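Local structure of transcarboxylase 5S subunit (Propionibacterium freudenreichii subsp. shermanii, 1RQB) at residues M40-A52 / F78-F90. The protein transfers a carboxyl group from the biotin of the 1.3S subunit to pyruvate, forming oxaloacetate, as the cobalt-dependent 5S component of transcarboxylase. Sequence-based numbering, arbitrary orientation.
Sequences MATRMAMEDMVGA and FLNEDPWERLRTF
Met46 sends its CG anti to the backbone N (chi1 -175°) and then bends at chi2, which lays its terminal methyl on the helix 83-93 between Thr89 and Phe90. CE sits over the face of the Phe90 ring, a CH-pi contact 3.6 Å from the centroid, and meets Thr89 CB tip to tip at a tight 3.4 Å. Met46 SE lies obliquely over the same ring, Met49 SE at its edge; the methionines here are selenomethionine, selenium taking the place of sulfur. The bend of Met49 at chi3 (-89°) carries its CE over the centre of the Arg86 guanidinium, 3.5 Å from CZ. In the plane of the guanidinium, Arg86 grips Glu81 side-on: NE reaches OE2 at 3.0 Å, nearly straight, and NH2 reaches OE1, although both oxygens are met from above the carboxylate plane. Arg86 NH2 adds a weak bond of 3.3 Å to Met44 O, and a water links Arg86 NH1 with Thr42 O and Met44 O. A second water joins Glu81 OE1 to Met46 N. Were Arg86 an alanine, the buried Glu81 carboxylate would probably lose its salt-bridge mate, and Met49 CE the flat group it rests on. Farther out, the Arg43 guanidinium stacks on Phe78, planes 5° apart, a cation-pi contact; Arg43 NH1 also hydrogen-bonds Ala41 O in the guanidinium plane, helping fix its rotation. Methionine-aromatic contacts thus join the segment after helix 31-39 of the TIM barrel to helix 83-93, while the salt bridge within 78-90 steadies a guanidinium that offers Met49 a face and Met44 O an N-H.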
loop_
_atom_site.group_PDB
_atom_site.type_symbol
_atom_site.label_atom_id
_atom_site.label_comp_id
_atom_site.label_asym_id
_atom_site.label_seq_id
_atom_site.Cartn_x
_atom_site.Cartn_y
_atom_site.Cartn_z
HETATM N N MSE A 40 -4.604 -12.577 8.450
HETATM C CA MSE A 40 -5.336 -13.837 8.253
HETATM C C MSE A 40 -5.763 -14.492 9.569
HETATM O O MSE A 40 -5.664 -15.704 9.746
HETATM C CB MSE A 40 -4.519 -14.782 7.364
HETATM C CG MSE A 40 -3.092 -14.999 7.764
HETATM SE SE MSE A 40 -1.962 -15.186 6.158
HETATM C CE MSE A 40 -1.679 -13.337 5.758
ATOM N N ALA A 41 -6.238 -13.647 10.474
ATOM C CA ALA A 41 -6.802 -14.044 11.772
ATOM C C ALA A 41 -5.873 -14.949 12.585
ATOM O O ALA A 41 -6.346 -15.854 13.273
ATOM C CB ALA A 41 -8.161 -14.739 11.534
ATOM N N THR A 42 -4.563 -14.726 12.502
ATOM C CA THR A 42 -3.581 -15.477 13.300
ATOM C C THR A 42 -3.647 -16.981 13.026
ATOM O O THR A 42 -3.209 -17.775 13.857
ATOM C CB THR A 42 -3.840 -15.291 14.829
ATOM O OG1 THR A 42 -4.454 -14.017 15.082
ATOM C CG2 THR A 42 -2.538 -15.365 15.596
ATOM N N ARG A 43 -4.121 -17.389 11.852
ATOM C CA ARG A 43 -4.280 -18.822 11.568
ATOM C C ARG A 43 -3.037 -19.476 10.959
ATOM O O ARG A 43 -3.057 -20.673 10.680
ATOM C CB ARG A 43 -5.454 -19.041 10.617
ATOM C CG ARG A 43 -6.831 -18.696 11.177
ATOM C CD ARG A 43 -7.122 -19.511 12.426
ATOM N NE ARG A 43 -8.558 -19.630 12.686
ATOM C CZ ARG A 43 -9.349 -18.673 13.149
ATOM N NH1 ARG A 43 -8.870 -17.468 13.430
ATOM N NH2 ARG A 43 -10.637 -18.935 13.333
HETATM N N MSE A 44 -1.950 -18.739 10.769
HETATM C CA MSE A 44 -0.765 -19.325 10.126
HETATM C C MSE A 44 -0.261 -20.565 10.869
HETATM O O MSE A 44 0.060 -20.511 12.054
HETATM C CB MSE A 44 0.379 -18.324 10.048
HETATM C CG MSE A 44 1.612 -18.947 9.456
HETATM SE SE MSE A 44 1.596 -18.714 7.561
HETATM C CE MSE A 44 2.456 -17.078 7.592
ATOM N N ALA A 45 -0.135 -21.666 10.135
ATOM C CA ALA A 45 0.337 -22.933 10.713
ATOM C C ALA A 45 1.866 -22.950 10.742
ATOM O O ALA A 45 2.526 -22.470 9.821
ATOM C CB ALA A 45 -0.180 -24.103 9.889
HETATM N N MSE A 46 2.417 -23.545 11.795
HETATM C CA MSE A 46 3.874 -23.630 11.966
HETATM C C MSE A 46 4.506 -24.301 10.744
HETATM O O MSE A 46 5.577 -23.897 10.292
HETATM C CB MSE A 46 4.211 -24.418 13.238
HETATM C CG MSE A 46 5.694 -24.439 13.549
HETATM SE SE MSE A 46 6.388 -22.604 13.748
HETATM C CE MSE A 46 7.801 -22.980 15.031
ATOM N N GLU A 47 3.828 -25.308 10.194
ATOM C CA GLU A 47 4.333 -26.039 9.022
ATOM C C GLU A 47 4.583 -25.086 7.850
ATOM O O GLU A 47 5.474 -25.312 7.033
ATOM C CB GLU A 47 3.320 -27.121 8.596
ATOM C CG GLU A 47 1.928 -26.579 8.271
ATOM C CD GLU A 47 0.859 -27.663 8.116
ATOM O OE1 GLU A 47 0.667 -28.455 9.068
ATOM O OE2 GLU A 47 0.201 -27.707 7.049
ATOM N N ASP A 48 3.810 -24.009 7.775
ATOM C CA ASP A 48 3.929 -23.059 6.659
ATOM C C ASP A 48 4.966 -21.968 6.938
ATOM O O ASP A 48 5.252 -21.157 6.058
ATOM C CB ASP A 48 2.563 -22.410 6.373
ATOM C CG ASP A 48 1.580 -23.367 5.686
ATOM O OD1 ASP A 48 2.027 -24.200 4.872
ATOM O OD2 ASP A 48 0.356 -23.279 5.936
HETATM N N MSE A 49 5.553 -21.944 8.131
HETATM C CA MSE A 49 6.520 -20.889 8.473
HETATM C C MSE A 49 7.956 -21.400 8.613
HETATM O O MSE A 49 8.895 -20.696 8.245
HETATM C CB MSE A 49 6.146 -20.218 9.806
HETATM C CG MSE A 49 4.825 -19.482 9.833
HETATM SE SE MSE A 49 4.575 -18.513 11.536
HETATM C CE MSE A 49 3.727 -19.909 12.583
ATOM N N VAL A 50 8.146 -22.600 9.158
ATOM C CA VAL A 50 9.499 -23.108 9.435
ATOM C C VAL A 50 10.431 -23.059 8.223
ATOM O O VAL A 50 11.632 -22.846 8.379
ATOM C CB VAL A 50 9.491 -24.551 10.003
ATOM C CG1 VAL A 50 8.831 -24.553 11.380
ATOM C CG2 VAL A 50 8.781 -25.501 9.047
ATOM N N GLY A 51 9.892 -23.263 7.028
ATOM C CA GLY A 51 10.724 -23.242 5.838
ATOM C C GLY A 51 11.417 -21.923 5.526
ATOM O O GLY A 51 12.345 -21.891 4.720
ATOM N N ALA A 52 11.000 -20.836 6.168
ATOM C CA ALA A 52 11.612 -19.527 5.897
ATOM C C ALA A 52 12.530 -19.098 7.044
ATOM O O ALA A 52 13.219 -18.084 6.940
ATOM C CB ALA A 52 10.509 -18.471 5.702
ATOM N N PHE A 78 -7.297 -23.099 17.801
ATOM C CA PHE A 78 -7.619 -23.476 16.416
ATOM C C PHE A 78 -6.598 -24.419 15.776
ATOM O O PHE A 78 -6.949 -25.175 14.871
ATOM C CB PHE A 78 -7.669 -22.230 15.521
ATOM C CG PHE A 78 -8.591 -21.156 16.010
ATOM C CD1 PHE A 78 -8.120 -19.863 16.201
ATOM C CD2 PHE A 78 -9.934 -21.425 16.244
ATOM C CE1 PHE A 78 -8.972 -18.846 16.621
ATOM C CE2 PHE A 78 -10.798 -20.421 16.662
ATOM C CZ PHE A 78 -10.315 -19.125 16.852
ATOM N N LEU A 79 -5.342 -24.395 16.209
ATOM C CA LEU A 79 -4.330 -25.194 15.505
ATOM C C LEU A 79 -3.873 -26.425 16.290
ATOM O O LEU A 79 -2.982 -27.139 15.833
ATOM C CB LEU A 79 -3.118 -24.305 15.186
ATOM C CG LEU A 79 -3.402 -22.964 14.492
ATOM C CD1 LEU A 79 -2.094 -22.217 14.291
ATOM C CD2 LEU A 79 -4.093 -23.191 13.153
ATOM N N ASN A 80 -4.464 -26.678 17.453
ATOM C CA ASN A 80 -4.067 -27.822 18.288
ATOM C C ASN A 80 -2.542 -27.875 18.382
ATOM O O ASN A 80 -1.927 -28.931 18.242
ATOM C CB ASN A 80 -4.589 -29.145 17.706
ATOM C CG ASN A 80 -4.429 -30.308 18.679
ATOM O OD1 ASN A 80 -4.886 -30.237 19.819
ATOM N ND2 ASN A 80 -3.772 -31.379 18.237
ATOM N N GLU A 81 -1.939 -26.722 18.638
ATOM C CA GLU A 81 -0.476 -26.615 18.721
ATOM C C GLU A 81 -0.074 -26.052 20.085
ATOM O O GLU A 81 -0.730 -25.159 20.617
ATOM C CB GLU A 81 0.013 -25.674 17.614
ATOM C CG GLU A 81 1.514 -25.491 17.572
ATOM C CD GLU A 81 1.948 -24.577 16.443
ATOM O OE1 GLU A 81 1.107 -24.273 15.564
ATOM O OE2 GLU A 81 3.130 -24.173 16.425
ATOM N N ASP A 82 0.996 -26.586 20.660
ATOM C CA ASP A 82 1.471 -26.071 21.953
ATOM C C ASP A 82 2.328 -24.838 21.655
ATOM O O ASP A 82 3.361 -24.941 20.995
ATOM C CB ASP A 82 2.321 -27.128 22.673
ATOM C CG ASP A 82 2.604 -26.758 24.123
ATOM O OD1 ASP A 82 2.726 -25.548 24.413
ATOM O OD2 ASP A 82 2.710 -27.677 24.968
ATOM N N PRO A 83 1.917 -23.657 22.142
ATOM C CA PRO A 83 2.673 -22.416 21.895
ATOM C C PRO A 83 4.127 -22.500 22.365
ATOM O O PRO A 83 5.018 -21.889 21.778
ATOM C CB PRO A 83 1.899 -21.359 22.689
ATOM C CG PRO A 83 0.544 -21.961 22.915
ATOM C CD PRO A 83 0.818 -23.431 23.093
ATOM N N TRP A 84 4.368 -23.246 23.437
ATOM C CA TRP A 84 5.735 -23.369 23.963
ATOM C C TRP A 84 6.601 -24.189 23.003
ATOM O O TRP A 84 7.805 -23.962 22.890
ATOM C CB TRP A 84 5.701 -23.986 25.374
ATOM C CG TRP A 84 4.947 -23.118 26.371
ATOM C CD1 TRP A 84 3.635 -23.246 26.739
ATOM C CD2 TRP A 84 5.449 -21.976 27.082
ATOM N NE1 TRP A 84 3.295 -22.263 27.629
ATOM C CE2 TRP A 84 4.385 -21.467 27.858
ATOM C CE3 TRP A 84 6.696 -21.331 27.139
ATOM C CZ2 TRP A 84 4.526 -20.340 28.685
ATOM C CZ3 TRP A 84 6.838 -20.216 27.960
ATOM C CH2 TRP A 84 5.760 -19.730 28.723
ATOM N N GLU A 85 6.003 -25.142 22.298
ATOM C CA GLU A 85 6.784 -25.937 21.338
ATOM C C GLU A 85 7.137 -25.053 20.140
ATOM O O GLU A 85 8.207 -25.185 19.547
ATOM C CB GLU A 85 5.978 -27.151 20.872
ATOM C CG GLU A 85 6.698 -28.032 19.863
ATOM C CD GLU A 85 7.885 -28.777 20.453
ATOM O OE1 GLU A 85 8.510 -29.571 19.710
ATOM O OE2 GLU A 85 8.197 -28.574 21.650
ATOM N N ARG A 86 6.229 -24.148 19.780
ATOM C CA ARG A 86 6.491 -23.240 18.654
ATOM C C ARG A 86 7.671 -22.331 19.007
ATOM O O ARG A 86 8.568 -22.111 18.195
ATOM C CB ARG A 86 5.250 -22.386 18.338
ATOM C CG ARG A 86 5.512 -21.311 17.272
ATOM C CD ARG A 86 4.287 -20.425 16.966
ATOM N NE ARG A 86 3.225 -21.153 16.274
ATOM C CZ ARG A 86 2.186 -20.573 15.672
ATOM N NH1 ARG A 86 2.056 -19.251 15.684
ATOM N NH2 ARG A 86 1.293 -21.314 15.021
ATOM N N LEU A 87 7.667 -21.806 20.231
ATOM C CA LEU A 87 8.758 -20.933 20.685
ATOM C C LEU A 87 10.076 -21.710 20.680
ATOM O O LEU A 87 11.095 -21.212 20.206
ATOM C CB LEU A 87 8.479 -20.397 22.096
ATOM C CG LEU A 87 9.618 -19.623 22.781
ATOM C CD1 LEU A 87 10.089 -18.468 21.893
ATOM C CD2 LEU A 87 9.131 -19.101 24.121
ATOM N N ARG A 88 10.072 -22.929 21.216
ATOM C CA ARG A 88 11.308 -23.724 21.224
ATOM C C ARG A 88 11.814 -23.971 19.802
ATOM O O ARG A 88 13.015 -23.903 19.538
ATOM C CB ARG A 88 11.099 -25.058 21.952
ATOM C CG ARG A 88 11.119 -24.888 23.463
ATOM C CD ARG A 88 11.016 -26.213 24.203
ATOM N NE ARG A 88 9.676 -26.782 24.194
ATOM C CZ ARG A 88 8.797 -26.600 25.175
ATOM N NH1 ARG A 88 9.126 -25.868 26.229
ATOM N NH2 ARG A 88 7.593 -27.150 25.109
ATOM N N THR A 89 10.894 -24.250 18.889
ATOM C CA THR A 89 11.271 -24.522 17.494
ATOM C C THR A 89 11.883 -23.270 16.863
ATOM O O THR A 89 12.916 -23.350 16.199
ATOM C CB THR A 89 10.053 -24.983 16.670
ATOM O OG1 THR A 89 9.557 -26.208 17.218
ATOM C CG2 THR A 89 10.449 -25.226 15.220
ATOM N N PHE A 90 11.263 -22.115 17.080
ATOM C CA PHE A 90 11.793 -20.866 16.514
ATOM C C PHE A 90 13.189 -20.583 17.073
ATOM O O PHE A 90 14.072 -20.122 16.351
ATOM C CB PHE A 90 10.868 -19.695 16.848
ATOM C CG PHE A 90 9.660 -19.586 15.942
ATOM C CD1 PHE A 90 8.470 -19.039 16.418
ATOM C CD2 PHE A 90 9.717 -19.994 14.617
ATOM C CE1 PHE A 90 7.348 -18.899 15.579
ATOM C CE2 PHE A 90 8.599 -19.857 13.769
ATOM C CZ PHE A 90 7.415 -19.308 14.262
HETATM O O HOH W 1 -0.458 -18.875 14.164
HETATM O O HOH W 2 0.340 -25.344 13.309
#